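Local coordinates for protein monovalent Na+/H+ antiporter subunit A (Dietzia sp. DQ12-45-1b, PDB 7D3U) that probably exchanges sodium ions for protons across the cell membrane as part of the multisubunit Mrp antiporter complex, at residues L120-F128 with M174-S184; V409-A417 with M508-L519. One frame throughout, in Å; residues are numbered along the deposited sequence.

Interaction 1: L120-F128 with M174-S184. With LMT (dodecyl-beta-D-maltoside), chain C.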
loop_
_atom_site.group_PDB
_atom_site.type_symbol
_atom_site.label_atom_id
_atom_site.label_comp_id
_atom_site.label_asym_id
_atom_site.label_seq_id
_atom_site.Cartn_x
_atom_site.Cartn_y
_atom_site.Cartn_z
ATOM N N LEU B 120 30.008 2.801 32.021
ATOM C CA LEU B 120 30.686 4.039 31.638
ATOM C C LEU B 120 29.777 4.931 30.805
ATOM O O LEU B 120 30.136 5.342 29.705
ATOM C CB LEU B 120 31.967 3.722 30.880
ATOM C CG LEU B 120 33.096 3.094 31.686
ATOM C CD1 LEU B 120 34.334 2.974 30.830
ATOM C CD2 LEU B 120 33.370 3.938 32.907
ATOM N N ALA B 121 28.589 5.246 31.308
ATOM C CA ALA B 121 27.610 6.016 30.555
ATOM C C ALA B 121 27.205 7.239 31.359
ATOM O O ALA B 121 26.565 7.113 32.408
ATOM C CB ALA B 121 26.385 5.167 30.217
ATOM N N ASP B 122 27.579 8.419 30.868
ATOM C CA ASP B 122 27.119 9.670 31.450
ATOM C C ASP B 122 25.950 10.275 30.690
ATOM O O ASP B 122 25.285 11.171 31.218
ATOM C CB ASP B 122 28.260 10.690 31.503
ATOM C CG ASP B 122 28.051 11.736 32.574
ATOM O OD1 ASP B 122 27.248 11.487 33.496
ATOM O OD2 ASP B 122 28.687 12.806 32.495
ATOM N N ASP B 123 25.701 9.821 29.469
ATOM C CA ASP B 123 24.508 10.193 28.729
ATOM C C ASP B 123 23.456 9.109 28.901
ATOM O O ASP B 123 23.770 7.917 28.879
ATOM C CB ASP B 123 24.831 10.391 27.249
ATOM C CG ASP B 123 23.639 10.873 26.456
ATOM O OD1 ASP B 123 22.568 11.072 27.061
ATOM O OD2 ASP B 123 23.774 11.057 25.229
ATOM N N VAL B 124 22.204 9.526 29.084
ATOM C CA VAL B 124 21.152 8.548 29.326
ATOM C C VAL B 124 20.832 7.773 28.052
ATOM O O VAL B 124 20.470 6.588 28.108
ATOM C CB VAL B 124 19.910 9.244 29.914
ATOM C CG1 VAL B 124 19.235 10.125 28.877
ATOM C CG2 VAL B 124 18.945 8.220 30.480
ATOM N N VAL B 125 20.995 8.402 26.887
ATOM C CA VAL B 125 20.687 7.722 25.637
ATOM C C VAL B 125 21.728 6.653 25.337
ATOM O O VAL B 125 21.388 5.538 24.928
ATOM C CB VAL B 125 20.565 8.741 24.491
ATOM C CG1 VAL B 125 20.650 8.041 23.147
ATOM C CG2 VAL B 125 19.259 9.503 24.617
ATOM N N VAL B 126 23.010 6.958 25.553
ATOM C CA VAL B 126 24.026 5.928 25.363
ATOM C C VAL B 126 23.899 4.855 26.436
ATOM O O VAL B 126 24.253 3.691 26.207
ATOM C CB VAL B 126 25.436 6.545 25.332
ATOM C CG1 VAL B 126 25.886 6.945 26.721
ATOM C CG2 VAL B 126 26.416 5.570 24.723
ATOM N N LEU B 127 23.368 5.210 27.607
ATOM C CA LEU B 127 23.080 4.205 28.623
ATOM C C LEU B 127 22.033 3.220 28.124
ATOM O O LEU B 127 22.197 2.002 28.256
ATOM C CB LEU B 127 22.617 4.882 29.911
ATOM C CG LEU B 127 22.456 3.982 31.132
ATOM C CD1 LEU B 127 22.796 4.741 32.398
ATOM C CD2 LEU B 127 21.043 3.448 31.198
ATOM N N PHE B 128 20.953 3.731 27.528
ATOM C CA PHE B 128 19.944 2.851 26.944
ATOM C C PHE B 128 20.517 2.041 25.785
ATOM O O PHE B 128 20.153 0.871 25.586
ATOM C CB PHE B 128 18.747 3.679 26.482
ATOM C CG PHE B 128 17.850 2.959 25.527
ATOM C CD1 PHE B 128 17.020 1.948 25.967
ATOM C CD2 PHE B 128 17.845 3.286 24.183
ATOM C CE1 PHE B 128 16.194 1.286 25.089
ATOM C CE2 PHE B 128 17.023 2.622 23.300
ATOM C CZ PHE B 128 16.200 1.618 23.754
ATOM N N MET B 174 12.969 12.252 31.119
ATOM C CA MET B 174 13.993 13.077 31.747
ATOM C C MET B 174 14.631 14.035 30.749
ATOM O O MET B 174 15.122 15.097 31.142
ATOM C CB MET B 174 15.054 12.187 32.389
ATOM C CG MET B 174 14.548 11.402 33.583
ATOM S SD MET B 174 15.818 10.357 34.312
ATOM C CE MET B 174 16.261 9.339 32.908
ATOM N N VAL B 175 14.631 13.682 29.464
ATOM C CA VAL B 175 15.194 14.575 28.457
ATOM C C VAL B 175 14.244 15.731 28.174
ATOM O O VAL B 175 14.665 16.889 28.080
ATOM C CB VAL B 175 15.530 13.791 27.177
ATOM C CG1 VAL B 175 15.699 14.738 26.003
ATOM C CG2 VAL B 175 16.785 12.964 27.381
ATOM N N VAL B 176 12.948 15.442 28.035
ATOM C CA VAL B 176 12.003 16.512 27.731
ATOM C C VAL B 176 11.757 17.386 28.953
ATOM O O VAL B 176 11.419 18.567 28.817
ATOM C CB VAL B 176 10.687 15.941 27.176
ATOM C CG1 VAL B 176 10.952 15.118 25.932
ATOM C CG2 VAL B 176 9.974 15.115 28.227
ATOM N N ARG B 177 11.916 16.841 30.159
ATOM C CA ARG B 177 11.701 17.647 31.355
ATOM C C ARG B 177 12.921 18.502 31.677
ATOM O O ARG B 177 12.840 19.734 31.706
ATOM C CB ARG B 177 11.348 16.752 32.543
ATOM C CG ARG B 177 11.124 17.525 33.828
ATOM C CD ARG B 177 9.697 18.029 33.911
ATOM N NE ARG B 177 9.441 18.758 35.148
ATOM C CZ ARG B 177 8.263 18.799 35.758
ATOM N NH1 ARG B 177 7.227 18.146 35.249
ATOM N NH2 ARG B 177 8.119 19.491 36.879
ATOM N N THR B 178 14.062 17.864 31.926
ATOM C CA THR B 178 15.270 18.584 32.310
ATOM C C THR B 178 15.980 19.237 31.133
ATOM O O THR B 178 16.985 19.924 31.346
ATOM C CB THR B 178 16.238 17.643 33.028
ATOM O OG1 THR B 178 16.997 16.911 32.059
ATOM C CG2 THR B 178 15.478 16.672 33.915
ATOM N N GLY B 179 15.498 19.041 29.909
ATOM C CA GLY B 179 16.049 19.712 28.751
ATOM C C GLY B 179 17.444 19.292 28.342
ATOM O O GLY B 179 17.964 19.830 27.358
ATOM N N THR B 180 18.069 18.357 29.051
ATOM C CA THR B 180 19.425 17.932 28.741
ATOM C C THR B 180 19.530 16.423 28.881
ATOM O O THR B 180 18.799 15.804 29.658
ATOM C CB THR B 180 20.456 18.602 29.656
ATOM O OG1 THR B 180 21.745 18.020 29.430
ATOM C CG2 THR B 180 20.070 18.415 31.114
ATOM N N THR B 181 20.450 15.835 28.121
ATOM C CA THR B 181 20.711 14.400 28.178
ATOM C C THR B 181 22.108 14.208 28.759
ATOM O O THR B 181 23.079 13.980 28.038
ATOM C CB THR B 181 20.591 13.769 26.789
ATOM O OG1 THR B 181 21.526 14.393 25.903
ATOM C CG2 THR B 181 19.193 13.970 26.235
ATOM N N VAL B 182 22.196 14.284 30.087
ATOM C CA VAL B 182 23.422 14.029 30.838
ATOM C C VAL B 182 23.012 13.408 32.164
ATOM O O VAL B 182 22.248 14.009 32.927
ATOM C CB VAL B 182 24.258 15.303 31.080
ATOM C CG1 VAL B 182 25.613 14.932 31.649
ATOM C CG2 VAL B 182 24.443 16.120 29.814
ATOM N N LEU B 183 23.514 12.209 32.457
ATOM C CA LEU B 183 23.114 11.540 33.690
ATOM C C LEU B 183 23.620 12.290 34.916
ATOM O O LEU B 183 22.953 12.312 35.955
ATOM C CB LEU B 183 23.617 10.099 33.697
ATOM C CG LEU B 183 22.654 9.061 34.270
ATOM C CD1 LEU B 183 21.235 9.363 33.834
ATOM C CD2 LEU B 183 23.061 7.670 33.832
ATOM N N SER B 184 24.793 12.917 34.814
ATOM C CA SER B 184 25.320 13.676 35.940
ATOM C C SER B 184 24.557 14.972 36.171
ATOM O O SER B 184 24.642 15.538 37.266
ATOM C CB SER B 184 26.803 13.977 35.731
ATOM O OG SER B 184 27.515 12.806 35.370
HETATM C C1B LMT C . 4.384 15.473 31.953
HETATM C C2B LMT C . 3.677 16.582 31.159
HETATM C C3B LMT C . 4.289 16.703 29.753
HETATM C C4B LMT C . 5.832 16.694 29.836
HETATM C C5B LMT C . 6.260 15.391 30.533
HETATM C C6B LMT C . 7.328 15.688 31.578
HETATM O O1B LMT C . 3.412 14.690 32.559
HETATM O O2B LMT C . 2.357 16.231 31.081
HETATM O O3B LMT C . 3.808 17.799 29.086
HETATM O "O4'" LMT C . 6.386 16.744 28.581
HETATM O O5B LMT C . 5.180 14.698 31.110
HETATM O O6B LMT C . 7.365 17.030 31.850
HETATM C "C1'" LMT C . 1.862 11.502 33.899
HETATM C "C2'" LMT C . 2.249 12.394 35.105
HETATM C "C3'" LMT C . 2.730 13.798 34.650
HETATM C "C4'" LMT C . 3.816 13.777 33.553
HETATM C "C5'" LMT C . 3.858 12.380 32.878
HETATM C "C6'" LMT C . 4.893 11.398 33.397
HETATM O "O1'" LMT C . 2.081 10.181 34.172
HETATM O "O2'" LMT C . 1.136 12.549 35.891
HETATM O "O3'" LMT C . 3.192 14.504 35.724
HETATM O "O5'" LMT C . 2.574 11.812 32.699
HETATM O "O6'" LMT C . 5.201 10.594 32.340
HETATM C C1 LMT C . 1.628 9.296 33.174
HETATM C C2 LMT C . 2.830 8.476 32.820
HETATM C C3 LMT C . 2.799 7.765 31.507
HETATM C C4 LMT C . 4.154 7.936 30.878
HETATM C C5 LMT C . 4.337 6.976 29.754
HETATM C C6 LMT C . 4.296 5.558 30.214
HETATM C C7 LMT C . 4.802 4.662 29.122
HETATM C C8 LMT C . 5.009 3.294 29.668
HETATM C C9 LMT C . 5.692 2.363 28.724
HETATM C C10 LMT C . 5.456 0.966 29.219
HETATM C C11 LMT C . 6.151 -0.039 28.358
HETATM C C12 LMT C . 5.868 -1.436 28.794
#
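Asp122 meets the start of the short helix 183-186 with both its backbone and its carboxylate. First-turn amides have no acceptor within their own helix, and here Asp122, in the loop that leads into helix 124-142, supplies one for Leu183 and, weakly, for Ser184. Asp122 O takes Leu183 N in a nearly straight bond (166° at the hydrogen), modelled too short for its length to be trusted. CG stands anti to the backbone N of Asp122 (chi1 -156°), which sets OD1 beside Ser184. Asp122 OD1 accepts from Ser184 OG, again at a doubtful length, and weakly from Ser184 N at 3.1 Å. OD2 forms a salt bridge to Arg66 on strand 63-68. Asp123 serves its own helix: as the N-cap of helix 124-142, its OD1 accepts Val125 N at 3.1 Å, met from well above the carboxylate plane, while OD2 takes a weak bond from Glu64 N. Thr181 O also approaches Asp123 OD1 at 3.1 Å, but both are acceptors and no bond links them. Beside this polar row the contact is apolar. Val124 CG2 reaches Met174 CE at 3.8 Å and its CG1 reaches Val175 CG2 at 4.0 Å, while Leu183 CD1 comes within 4.1 Å of Val124 CB. At the far end, Arg177 CD lies 3.3 Å from O6B of the dodecyl maltoside, and subunit D packs against Val125 and Val175. Two consecutive acidic residues thus divide the work, which suggests that polar pairing probably helps to hold the turn beside apolar helix packing.

Interaction 2: V409-A417 with M508-L519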
loop_
_atom_site.group_PDB
_atom_site.type_symbol
_atom_site.label_atom_id
_atom_site.label_comp_id
_atom_site.label_asym_id
_atom_site.label_seq_id
_atom_site.Cartn_x
_atom_site.Cartn_y
_atom_site.Cartn_z
ATOM N N VAL B 409 16.050 -12.080 57.517
ATOM C CA VAL B 409 16.582 -13.205 58.278
ATOM C C VAL B 409 15.974 -14.514 57.783
ATOM O O VAL B 409 16.658 -15.538 57.712
ATOM C CB VAL B 409 16.367 -12.988 59.789
ATOM C CG1 VAL B 409 16.797 -14.192 60.600
ATOM C CG2 VAL B 409 17.105 -11.753 60.257
ATOM N N PHE B 410 14.700 -14.493 57.383
ATOM C CA PHE B 410 14.098 -15.675 56.772
ATOM C C PHE B 410 14.772 -15.997 55.448
ATOM O O PHE B 410 15.117 -17.156 55.169
ATOM C CB PHE B 410 12.601 -15.448 56.564
ATOM C CG PHE B 410 11.744 -15.964 57.681
ATOM C CD1 PHE B 410 11.548 -15.212 58.828
ATOM C CD2 PHE B 410 11.120 -17.191 57.576
ATOM C CE1 PHE B 410 10.752 -15.685 59.853
ATOM C CE2 PHE B 410 10.323 -17.670 58.596
ATOM C CZ PHE B 410 10.139 -16.916 59.736
ATOM N N ALA B 411 14.964 -14.974 54.615
ATOM C CA ALA B 411 15.590 -15.196 53.316
ATOM C C ALA B 411 17.016 -15.715 53.470
ATOM O O ALA B 411 17.444 -16.603 52.725
ATOM C CB ALA B 411 15.563 -13.908 52.495
ATOM N N ALA B 412 17.759 -15.199 54.452
ATOM C CA ALA B 412 19.125 -15.666 54.663
ATOM C C ALA B 412 19.157 -17.059 55.278
ATOM O O ALA B 412 20.076 -17.834 54.996
ATOM C CB ALA B 412 19.890 -14.677 55.539
ATOM N N THR B 413 18.174 -17.399 56.113
ATOM C CA THR B 413 18.050 -18.776 56.576
ATOM C C THR B 413 17.887 -19.727 55.401
ATOM O O THR B 413 18.593 -20.737 55.296
ATOM C CB THR B 413 16.866 -18.907 57.529
ATOM O OG1 THR B 413 16.789 -17.747 58.365
ATOM C CG2 THR B 413 17.016 -20.140 58.380
ATOM N N PHE B 414 16.957 -19.413 54.500
ATOM C CA PHE B 414 16.757 -20.279 53.344
ATOM C C PHE B 414 17.976 -20.287 52.426
ATOM O O PHE B 414 18.266 -21.311 51.793
ATOM C CB PHE B 414 15.503 -19.857 52.585
ATOM C CG PHE B 414 14.227 -20.147 53.319
ATOM C CD1 PHE B 414 13.958 -21.420 53.787
ATOM C CD2 PHE B 414 13.297 -19.149 53.543
ATOM C CE1 PHE B 414 12.785 -21.691 54.462
ATOM C CE2 PHE B 414 12.123 -19.414 54.219
ATOM C CZ PHE B 414 11.868 -20.685 54.678
ATOM N N THR B 415 18.717 -19.177 52.356
ATOM C CA THR B 415 19.891 -19.151 51.488
ATOM C C THR B 415 21.022 -19.992 52.073
ATOM O O THR B 415 21.726 -20.691 51.333
ATOM C CB THR B 415 20.331 -17.705 51.215
ATOM O OG1 THR B 415 21.344 -17.695 50.203
ATOM C CG2 THR B 415 20.897 -17.030 52.450
ATOM N N PHE B 416 21.174 -19.988 53.400
ATOM C CA PHE B 416 22.126 -20.898 54.024
ATOM C C PHE B 416 21.694 -22.342 53.823
ATOM O O PHE B 416 22.528 -23.221 53.575
ATOM C CB PHE B 416 22.272 -20.584 55.513
ATOM C CG PHE B 416 23.147 -21.557 56.255
ATOM C CD1 PHE B 416 24.514 -21.374 56.313
ATOM C CD2 PHE B 416 22.600 -22.653 56.895
ATOM C CE1 PHE B 416 25.317 -22.266 56.990
ATOM C CE2 PHE B 416 23.398 -23.547 57.576
ATOM C CZ PHE B 416 24.759 -23.353 57.622
ATOM N N ALA B 417 20.388 -22.601 53.914
ATOM C CA ALA B 417 19.881 -23.948 53.684
ATOM C C ALA B 417 20.250 -24.446 52.293
ATOM O O ALA B 417 20.802 -25.543 52.139
ATOM C CB ALA B 417 18.366 -23.979 53.883
ATOM N N MET B 508 21.368 -11.098 64.143
ATOM C CA MET B 508 20.640 -11.697 63.036
ATOM C C MET B 508 21.572 -12.375 62.040
ATOM O O MET B 508 21.174 -12.624 60.897
ATOM C CB MET B 508 19.774 -10.651 62.332
ATOM C CG MET B 508 20.546 -9.528 61.679
ATOM S SD MET B 508 19.544 -8.043 61.496
ATOM C CE MET B 508 18.404 -8.574 60.225
ATOM N N SER B 509 22.808 -12.664 62.448
ATOM C CA SER B 509 23.712 -13.507 61.685
ATOM C C SER B 509 24.150 -14.747 62.443
ATOM O O SER B 509 24.614 -15.702 61.811
ATOM C CB SER B 509 24.960 -12.719 61.256
ATOM O OG SER B 509 25.759 -13.488 60.377
ATOM N N MET B 510 24.029 -14.759 63.771
ATOM C CA MET B 510 24.083 -16.005 64.522
ATOM C C MET B 510 22.744 -16.723 64.507
ATOM O O MET B 510 22.701 -17.936 64.733
ATOM C CB MET B 510 24.505 -15.744 65.968
ATOM C CG MET B 510 25.853 -15.067 66.118
ATOM S SD MET B 510 26.133 -14.410 67.778
ATOM C CE MET B 510 24.902 -15.300 68.725
ATOM N N ILE B 511 21.657 -15.996 64.245
ATOM C CA ILE B 511 20.347 -16.617 64.097
ATOM C C ILE B 511 20.218 -17.261 62.723
ATOM O O ILE B 511 19.632 -18.341 62.586
ATOM C CB ILE B 511 19.240 -15.577 64.346
ATOM C CG1 ILE B 511 19.007 -15.396 65.846
ATOM C CG2 ILE B 511 17.949 -15.983 63.656
ATOM C CD1 ILE B 511 17.789 -14.565 66.179
ATOM N N VAL B 512 20.772 -16.619 61.694
ATOM C CA VAL B 512 20.717 -17.185 60.348
ATOM C C VAL B 512 21.417 -18.535 60.310
ATOM O O VAL B 512 20.853 -19.528 59.843
ATOM C CB VAL B 512 21.325 -16.208 59.326
ATOM C CG1 VAL B 512 21.625 -16.928 58.023
ATOM C CG2 VAL B 512 20.385 -15.055 59.081
ATOM N N ILE B 513 22.656 -18.592 60.803
ATOM C CA ILE B 513 23.411 -19.842 60.776
ATOM C C ILE B 513 22.706 -20.914 61.597
ATOM O O ILE B 513 22.591 -22.070 61.169
ATOM C CB ILE B 513 24.850 -19.608 61.271
ATOM C CG1 ILE B 513 25.575 -18.624 60.353
ATOM C CG2 ILE B 513 25.607 -20.921 61.351
ATOM C CD1 ILE B 513 27.030 -18.422 60.705
ATOM N N THR B 514 22.213 -20.549 62.780
ATOM C CA THR B 514 21.569 -21.520 63.659
ATOM C C THR B 514 20.318 -22.102 63.014
ATOM O O THR B 514 20.175 -23.326 62.890
ATOM C CB THR B 514 21.227 -20.862 64.997
ATOM O OG1 THR B 514 22.426 -20.667 65.756
ATOM C CG2 THR B 514 20.267 -21.733 65.790
ATOM N N LEU B 515 19.392 -21.233 62.603
ATOM C CA LEU B 515 18.156 -21.713 61.999
ATOM C C LEU B 515 18.409 -22.406 60.668
ATOM O O LEU B 515 17.669 -23.320 60.305
ATOM C CB LEU B 515 17.165 -20.565 61.823
ATOM C CG LEU B 515 16.284 -20.211 63.021
ATOM C CD1 LEU B 515 17.114 -19.666 64.171
ATOM C CD2 LEU B 515 15.211 -19.218 62.614
ATOM N N GLY B 516 19.466 -22.029 59.947
ATOM C CA GLY B 516 19.763 -22.706 58.699
ATOM C C GLY B 516 20.314 -24.102 58.913
ATOM O O GLY B 516 20.005 -25.021 58.152
ATOM N N ILE B 517 21.145 -24.280 59.942
ATOM C CA ILE B 517 21.585 -25.623 60.304
ATOM C C ILE B 517 20.391 -26.462 60.740
ATOM O O ILE B 517 20.234 -27.619 60.321
ATOM C CB ILE B 517 22.666 -25.556 61.397
ATOM C CG1 ILE B 517 23.994 -25.094 60.799
ATOM C CG2 ILE B 517 22.827 -26.907 62.070
ATOM C CD1 ILE B 517 25.129 -25.048 61.797
ATOM N N VAL B 518 19.524 -25.885 61.574
ATOM C CA VAL B 518 18.304 -26.573 61.993
ATOM C C VAL B 518 17.452 -26.944 60.788
ATOM O O VAL B 518 16.809 -27.999 60.771
ATOM C CB VAL B 518 17.529 -25.692 62.994
ATOM C CG1 VAL B 518 16.053 -26.053 63.014
ATOM C CG2 VAL B 518 18.132 -25.817 64.384
ATOM N N LEU B 519 17.452 -26.103 59.754
ATOM C CA LEU B 519 16.654 -26.370 58.563
ATOM C C LEU B 519 17.268 -27.486 57.727
ATOM O O LEU B 519 16.559 -28.387 57.264
ATOM C CB LEU B 519 16.522 -25.090 57.738
ATOM C CG LEU B 519 15.266 -24.918 56.890
ATOM C CD1 LEU B 519 15.025 -23.449 56.608
ATOM C CD2 LEU B 519 15.388 -25.693 55.598
#
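Thr413 is the knob of this helix pair: its side chain drops into a hollow bounded by Val512, Leu515, Gly516 and Leu519. CG2, anti to the backbone N of Thr413, does the touching, 3.5 Å from both Leu515 CB and Gly516 N. The hydroxyl turns back to its own helix and bonds to Val409 O, at a length too short to be trusted. A second bump is the ring of Phe416, set obliquely against Gly516, with CD2 3.4 Å from Gly516 CA and CE2 3.6 Å from Ile517 CG1. A side chain on Gly516 would run into this ring. The knob-into-hole fit of Thr413 helps join two predicted transmembrane helices, 402-423 and 504-520, in a protein whose membrane domain is related to the antiporter-like subunits of complex I; their axes here cross at -50° and approach to 8.1 Å. An alanine in place of Phe416 would probably open a gap beside Gly516 and leave Ile517 without its aromatic neighbour. Towards one end of the interface, Val409 splits its methyls, CG2 meeting Met508 CE and CG1 meeting Ile511 CG2, while Val512 CG2 settles on Ala412 CB at 3.6 Å. At the other, Leu519 forks: CD1 reaches the Phe414 ring, 3.6 Å from CE1, and CD2 meets Ala417 CB. Phe414 and Leu519 also share Met283 of helix 261-284 as a neighbour, whereas Phe388 of helix 379-391 packs on both Ala412 and Met508.

How the interactions relate
Read from the N terminus, the chain first passes strand 63-68, which later flanks interaction 1. Interaction 1 then closes a largely helical loop of 45 residues, bringing the entry to helix 124-142 against the end of helix 166-178 and the turn into helix 183-186. More than two hundred residues later, interaction 2 closes a longer loop of 90 residues, part of it unmodelled (429-445), and sets helix 504-520 against helix 402-423. The loops follow in series, neither enclosing nor crossing the other. The centres of interactions 1 and 2 lie about 42 Å apart, and the two contacts do not touch. Interaction 1 borders subunit D, whereas no other protein chain touches the segments of interaction 2.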